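WZI (Escherichia coli, PDB 2YNK) is an outer-membrane beta-barrel lectin that underpins group 1 capsule assembly, probably by binding capsular polysaccharide at the cell surface. Local coordinates at residues L10-I23 and A44-I58. Numbering follows the deposited sequence.
Sequences LRNDLAWLSDRGVI and AKPSYSSEQVVLARI
Leu-17 and Ile-58 form the apolar centre of this helix pair, each a knob in a hole of the other helix. Leu-17 sits among Glu-51, Val-54, Leu-55 and Ile-58, its CD1 3.4 Å from Val-54 CG1; Ile-58 is received by Leu-10, Asp-13, Leu-14 and Leu-17, its CD1 3.6 Å from Leu-14 CD2. Leu-17 and Ile-58 meet tip to tip; Leu-17 and Val-54 run alongside one another, pointing opposite ways.

Val-54 CG2 makes a CH-pi contact over the face of the Trp-16 six-membered ring, 3.8 Å from its centroid, while Arg-20 CD, from the same segment as Trp-16, sits over the rim of the opposite face. Trp-16 NE1 is hydrogen-bonded to His-316 O, which with the contacts on the two faces would limit rotation of the indole.

Two salt bridges join the helices at different points. Arg-57 NE meets Asp-13 OD2 at 2.9 Å, nearly straight (172°), from the syn side but tilted out of the carboxylate plane, with OD2 almost in the guanidinium plane; Arg-383 uses the same oxygen. Arg-20 NE reaches the anti lone pair of Glu-51 OE2 at 3.2 Å; a bend at chi3 (66°) turns the guanidinium toward it. The other oxygen, Glu-51 OE1, accepts from Ser-47 N (2.7 Å) and Tyr-48 N, tying the carboxylate to the backbone just ahead of its helix.

One backbone hydrogen bond, Lys-45 N to Val-22 O (3.0 Å), joins the loops just past the Schellman motif at Gly-21.

The axes of segments 10-19 and 49-58 approach to 9.7 Å, their N-to-C directions 137° apart: a roughly antiparallel knobs-into-holes pair from helices 8-19 and 49-65. Helix 34-42 packs on Leu-14, Leu-55 and Ile-58, completing a small N-terminal helical bundle against barrel strands 306-317 and 368-377.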
loop_
_atom_site.group_PDB
_atom_site.type_symbol
_atom_site.label_atom_id
_atom_site.label_comp_id
_atom_site.label_asym_id
_atom_site.label_seq_id
_atom_site.Cartn_x
_atom_site.Cartn_y
_atom_site.Cartn_z
ATOM N N LEU A 10 2.683 -2.280 -11.361
ATOM C CA LEU A 10 2.185 -3.662 -11.321
ATOM C C LEU A 10 0.729 -3.727 -10.870
ATOM O O LEU A 10 -0.107 -4.383 -11.511
ATOM C CB LEU A 10 3.035 -4.529 -10.380
ATOM C CG LEU A 10 2.728 -6.033 -10.416
ATOM C CD1 LEU A 10 3.090 -6.594 -11.788
ATOM C CD2 LEU A 10 3.461 -6.793 -9.317
ATOM N N ARG A 11 0.449 -3.052 -9.756
ATOM C CA ARG A 11 -0.870 -3.076 -9.144
ATOM C C ARG A 11 -1.935 -2.583 -10.098
ATOM O O ARG A 11 -2.997 -3.174 -10.174
ATOM C CB ARG A 11 -0.916 -2.225 -7.856
ATOM C CG ARG A 11 -2.338 -2.047 -7.347
ATOM C CD ARG A 11 -2.472 -1.607 -5.906
ATOM N NE ARG A 11 -3.896 -1.601 -5.578
ATOM C CZ ARG A 11 -4.496 -0.809 -4.696
ATOM N NH1 ARG A 11 -3.811 0.075 -3.984
ATOM N NH2 ARG A 11 -5.812 -0.906 -4.526
ATOM N N ASN A 12 -1.670 -1.486 -10.797
ATOM C CA ASN A 12 -2.665 -0.911 -11.698
ATOM C C ASN A 12 -2.925 -1.848 -12.907
ATOM O O ASN A 12 -4.064 -2.012 -13.346
ATOM C CB ASN A 12 -2.239 0.489 -12.157
ATOM C CG ASN A 12 -2.127 1.484 -11.002
ATOM O OD1 ASN A 12 -1.063 2.060 -10.772
ATOM N ND2 ASN A 12 -3.218 1.684 -10.268
ATOM N N ASP A 13 -1.859 -2.468 -13.411
ATOM C CA ASP A 13 -1.954 -3.454 -14.473
ATOM C C ASP A 13 -2.734 -4.710 -14.030
ATOM O O ASP A 13 -3.596 -5.199 -14.762
ATOM C CB ASP A 13 -0.550 -3.814 -14.994
ATOM C CG ASP A 13 -0.017 -2.801 -16.013
ATOM O OD1 ASP A 13 -0.569 -1.687 -16.092
ATOM O OD2 ASP A 13 0.949 -3.109 -16.747
ATOM N N LEU A 14 -2.448 -5.219 -12.837
ATOM C CA LEU A 14 -3.202 -6.352 -12.298
ATOM C C LEU A 14 -4.658 -5.969 -12.064
ATOM O O LEU A 14 -5.562 -6.744 -12.376
ATOM C CB LEU A 14 -2.596 -6.849 -10.979
ATOM C CG LEU A 14 -1.259 -7.593 -11.028
ATOM C CD1 LEU A 14 -0.899 -8.088 -9.636
ATOM C CD2 LEU A 14 -1.317 -8.751 -12.012
ATOM N N ALA A 15 -4.882 -4.778 -11.510
ATOM C CA ALA A 15 -6.235 -4.318 -11.187
ATOM C C ALA A 15 -7.075 -4.135 -12.449
ATOM O O ALA A 15 -8.285 -4.364 -12.446
ATOM C CB ALA A 15 -6.181 -3.018 -10.392
ATOM N N TRP A 16 -6.419 -3.708 -13.519
ATOM C CA TRP A 16 -7.061 -3.549 -14.814
ATOM C C TRP A 16 -7.541 -4.901 -15.286
ATOM O O TRP A 16 -8.712 -5.080 -15.610
ATOM C CB TRP A 16 -6.060 -2.930 -15.792
ATOM C CG TRP A 16 -6.610 -2.470 -17.124
ATOM C CD1 TRP A 16 -7.046 -1.197 -17.468
ATOM C CD2 TRP A 16 -6.739 -3.259 -18.358
ATOM N NE1 TRP A 16 -7.448 -1.157 -18.781
ATOM C CE2 TRP A 16 -7.279 -2.355 -19.371
ATOM C CE3 TRP A 16 -6.472 -4.572 -18.706
ATOM C CZ2 TRP A 16 -7.544 -2.776 -20.668
ATOM C CZ3 TRP A 16 -6.733 -4.986 -20.019
ATOM C CH2 TRP A 16 -7.261 -4.109 -20.973
ATOM N N LEU A 17 -6.638 -5.874 -15.283
ATOM C CA LEU A 17 -6.951 -7.222 -15.737
ATOM C C LEU A 17 -8.037 -7.883 -14.881
ATOM O O LEU A 17 -8.907 -8.591 -15.403
ATOM C CB LEU A 17 -5.675 -8.076 -15.744
ATOM C CG LEU A 17 -4.651 -7.685 -16.816
ATOM C CD1 LEU A 17 -3.250 -8.093 -16.402
ATOM C CD2 LEU A 17 -5.021 -8.300 -18.162
ATOM N N SER A 18 -7.990 -7.638 -13.573
ATOM C CA SER A 18 -8.900 -8.294 -12.631
ATOM C C SER A 18 -10.320 -7.766 -12.760
ATOM O O SER A 18 -11.273 -8.538 -12.770
ATOM C CB SER A 18 -8.398 -8.126 -11.190
ATOM O OG SER A 18 -9.424 -8.368 -10.238
ATOM N N ASP A 19 -10.456 -6.452 -12.865
ATOM C CA ASP A 19 -11.774 -5.825 -12.902
ATOM C C ASP A 19 -12.468 -6.016 -14.245
ATOM O O ASP A 19 -13.676 -5.878 -14.340
ATOM C CB ASP A 19 -11.662 -4.334 -12.576
ATOM C CG ASP A 19 -11.384 -4.075 -11.104
ATOM O OD1 ASP A 19 -10.927 -4.997 -10.392
ATOM O OD2 ASP A 19 -11.632 -2.939 -10.655
ATOM N N ARG A 20 -11.691 -6.324 -15.276
ATOM C CA ARG A 20 -12.227 -6.667 -16.582
ATOM C C ARG A 20 -12.490 -8.159 -16.706
ATOM O O ARG A 20 -12.872 -8.616 -17.769
ATOM C CB ARG A 20 -11.250 -6.256 -17.684
ATOM C CG ARG A 20 -11.071 -4.755 -17.832
ATOM C CD ARG A 20 -10.099 -4.430 -18.952
ATOM N NE ARG A 20 -10.626 -4.828 -20.256
ATOM C CZ ARG A 20 -11.525 -4.144 -20.959
ATOM N NH1 ARG A 20 -12.021 -3.003 -20.499
ATOM N NH2 ARG A 20 -11.937 -4.611 -22.136
ATOM N N GLY A 21 -12.258 -8.924 -15.642
ATOM C CA GLY A 21 -12.520 -10.360 -15.655
ATOM C C GLY A 21 -11.521 -11.227 -16.412
ATOM O O GLY A 21 -11.723 -12.432 -16.528
ATOM N N VAL A 22 -10.445 -10.640 -16.920
ATOM C CA VAL A 22 -9.416 -11.402 -17.622
ATOM C C VAL A 22 -8.608 -12.298 -16.688
ATOM O O VAL A 22 -8.066 -13.305 -17.128
ATOM C CB VAL A 22 -8.431 -10.473 -18.335
ATOM C CG1 VAL A 22 -7.351 -11.281 -19.040
ATOM C CG2 VAL A 22 -9.172 -9.560 -19.301
ATOM N N ILE A 23 -8.475 -11.890 -15.421
ATOM C CA ILE A 23 -7.921 -12.743 -14.356
ATOM C C ILE A 23 -8.718 -12.567 -13.058
ATOM O O ILE A 23 -9.541 -11.654 -12.946
ATOM C CB ILE A 23 -6.419 -12.488 -14.092
ATOM C CG1 ILE A 23 -6.141 -11.019 -13.777
ATOM C CG2 ILE A 23 -5.583 -12.920 -15.284
ATOM C CD1 ILE A 23 -4.662 -10.686 -13.685
ATOM N N ALA A 44 -5.840 -17.144 -17.574
ATOM C CA ALA A 44 -6.198 -15.820 -18.067
ATOM C C ALA A 44 -6.995 -15.946 -19.362
ATOM O O ALA A 44 -6.580 -16.639 -20.293
ATOM C CB ALA A 44 -4.949 -14.980 -18.297
ATOM N N LYS A 45 -8.130 -15.256 -19.411
ATOM C CA LYS A 45 -8.994 -15.252 -20.577
ATOM C C LYS A 45 -9.066 -13.843 -21.170
ATOM O O LYS A 45 -9.968 -13.067 -20.846
ATOM C CB LYS A 45 -10.383 -15.773 -20.197
ATOM C CG LYS A 45 -10.391 -17.259 -19.844
ATOM C CD LYS A 45 -11.799 -17.799 -19.616
ATOM C CE LYS A 45 -11.788 -19.278 -19.238
ATOM N NZ LYS A 45 -13.158 -19.876 -19.201
ATOM N N PRO A 46 -8.085 -13.496 -22.020
ATOM C CA PRO A 46 -8.173 -12.268 -22.800
ATOM C C PRO A 46 -9.031 -12.455 -24.045
ATOM O O PRO A 46 -9.162 -13.570 -24.544
ATOM C CB PRO A 46 -6.719 -11.996 -23.192
ATOM C CG PRO A 46 -6.066 -13.334 -23.199
ATOM C CD PRO A 46 -6.772 -14.154 -22.159
ATOM N N SER A 47 -9.630 -11.366 -24.517
ATOM C CA SER A 47 -10.383 -11.365 -25.769
ATOM C C SER A 47 -10.139 -10.118 -26.630
ATOM O O SER A 47 -10.612 -10.051 -27.761
ATOM C CB SER A 47 -11.875 -11.509 -25.474
ATOM O OG SER A 47 -12.291 -10.548 -24.525
ATOM N N TYR A 48 -9.409 -9.137 -26.099
ATOM C CA TYR A 48 -9.016 -7.962 -26.871
ATOM C C TYR A 48 -7.499 -7.847 -26.915
ATOM O O TYR A 48 -6.805 -8.477 -26.123
ATOM C CB TYR A 48 -9.636 -6.709 -26.274
ATOM C CG TYR A 48 -11.146 -6.723 -26.296
ATOM C CD1 TYR A 48 -11.850 -6.341 -27.434
ATOM C CD2 TYR A 48 -11.874 -7.125 -25.179
ATOM C CE1 TYR A 48 -13.234 -6.350 -27.455
ATOM C CE2 TYR A 48 -13.258 -7.139 -25.187
ATOM C CZ TYR A 48 -13.933 -6.751 -26.323
ATOM O OH TYR A 48 -15.307 -6.773 -26.328
ATOM N N SER A 49 -6.989 -7.063 -27.859
ATOM C CA SER A 49 -5.546 -6.915 -28.046
ATOM C C SER A 49 -4.976 -6.060 -26.921
ATOM O O SER A 49 -3.875 -6.313 -26.420
ATOM C CB SER A 49 -5.243 -6.274 -29.397
ATOM O OG SER A 49 -6.315 -6.483 -30.300
ATOM N N SER A 50 -5.737 -5.050 -26.513
ATOM C CA SER A 50 -5.387 -4.267 -25.338
ATOM C C SER A 50 -5.112 -5.196 -24.166
ATOM O O SER A 50 -4.174 -4.972 -23.407
ATOM C CB SER A 50 -6.497 -3.273 -24.984
ATOM O OG SER A 50 -7.730 -3.931 -24.761
ATOM N N GLU A 51 -5.911 -6.249 -24.037
ATOM C CA GLU A 51 -5.763 -7.185 -22.924
ATOM C C GLU A 51 -4.502 -8.051 -23.003
ATOM O O GLU A 51 -3.966 -8.462 -21.974
ATOM C CB GLU A 51 -7.018 -8.052 -22.782
ATOM C CG GLU A 51 -8.248 -7.242 -22.398
ATOM C CD GLU A 51 -9.535 -8.036 -22.428
ATOM O OE1 GLU A 51 -9.645 -9.021 -23.201
ATOM O OE2 GLU A 51 -10.458 -7.645 -21.682
ATOM N N GLN A 52 -4.018 -8.316 -24.211
ATOM C CA GLN A 52 -2.802 -9.113 -24.375
ATOM C C GLN A 52 -1.594 -8.245 -24.056
ATOM O O GLN A 52 -0.632 -8.710 -23.457
ATOM C CB GLN A 52 -2.709 -9.698 -25.788
ATOM C CG GLN A 52 -4.027 -10.288 -26.284
ATOM C CD GLN A 52 -3.865 -11.542 -27.128
ATOM O OE1 GLN A 52 -4.332 -11.605 -28.272
ATOM N NE2 GLN A 52 -3.216 -12.557 -26.560
ATOM N N VAL A 53 -1.670 -6.975 -24.444
ATOM C CA VAL A 53 -0.638 -5.990 -24.110
ATOM C C VAL A 53 -0.427 -5.881 -22.593
ATOM O O VAL A 53 0.697 -5.980 -22.105
ATOM C CB VAL A 53 -1.001 -4.592 -24.665
ATOM C CG1 VAL A 53 -0.079 -3.520 -24.096
ATOM C CG2 VAL A 53 -0.953 -4.590 -26.185
ATOM N N VAL A 54 -1.508 -5.692 -21.846
ATOM C CA VAL A 54 -1.395 -5.622 -20.397
ATOM C C VAL A 54 -0.838 -6.936 -19.849
ATOM O O VAL A 54 0.137 -6.919 -19.113
ATOM C CB VAL A 54 -2.731 -5.258 -19.710
ATOM C CG1 VAL A 54 -2.572 -5.299 -18.199
ATOM C CG2 VAL A 54 -3.209 -3.878 -20.152
ATOM N N LEU A 55 -1.441 -8.064 -20.219
ATOM C CA LEU A 55 -0.957 -9.387 -19.790
ATOM C C LEU A 55 0.556 -9.571 -19.916
ATOM O O LEU A 55 1.213 -10.038 -18.985
ATOM C CB LEU A 55 -1.640 -10.510 -20.596
ATOM C CG LEU A 55 -2.961 -11.065 -20.056
ATOM C CD1 LEU A 55 -3.377 -12.290 -20.856
ATOM C CD2 LEU A 55 -2.866 -11.400 -18.573
ATOM N N ALA A 56 1.104 -9.219 -21.071
ATOM C CA ALA A 56 2.522 -9.458 -21.337
ATOM C C ALA A 56 3.389 -8.633 -20.394
ATOM O O ALA A 56 4.523 -9.007 -20.083
ATOM C CB ALA A 56 2.854 -9.136 -22.792
ATOM N N ARG A 57 2.827 -7.516 -19.936
ATOM C CA ARG A 57 3.517 -6.576 -19.048
ATOM C C ARG A 57 3.736 -7.161 -17.659
ATOM O O ARG A 57 4.760 -6.897 -17.040
ATOM C CB ARG A 57 2.733 -5.255 -18.971
ATOM C CG ARG A 57 3.554 -4.020 -19.322
ATOM C CD ARG A 57 2.785 -3.051 -20.208
ATOM N NE ARG A 57 1.546 -2.584 -19.587
ATOM C CZ ARG A 57 0.623 -1.838 -20.200
ATOM N NH1 ARG A 57 0.779 -1.450 -21.465
ATOM N NH2 ARG A 57 -0.470 -1.465 -19.535
ATOM N N ILE A 58 2.803 -7.978 -17.175
ATOM C CA ILE A 58 2.916 -8.544 -15.819
ATOM C C ILE A 58 4.258 -9.228 -15.537
ATOM O O ILE A 58 4.952 -8.861 -14.596
ATOM C CB ILE A 58 1.779 -9.528 -15.492
ATOM C CG1 ILE A 58 0.400 -8.852 -15.631
ATOM C CG2 ILE A 58 1.957 -10.111 -14.094
ATOM C CD1 ILE A 58 0.259 -7.482 -15.008
#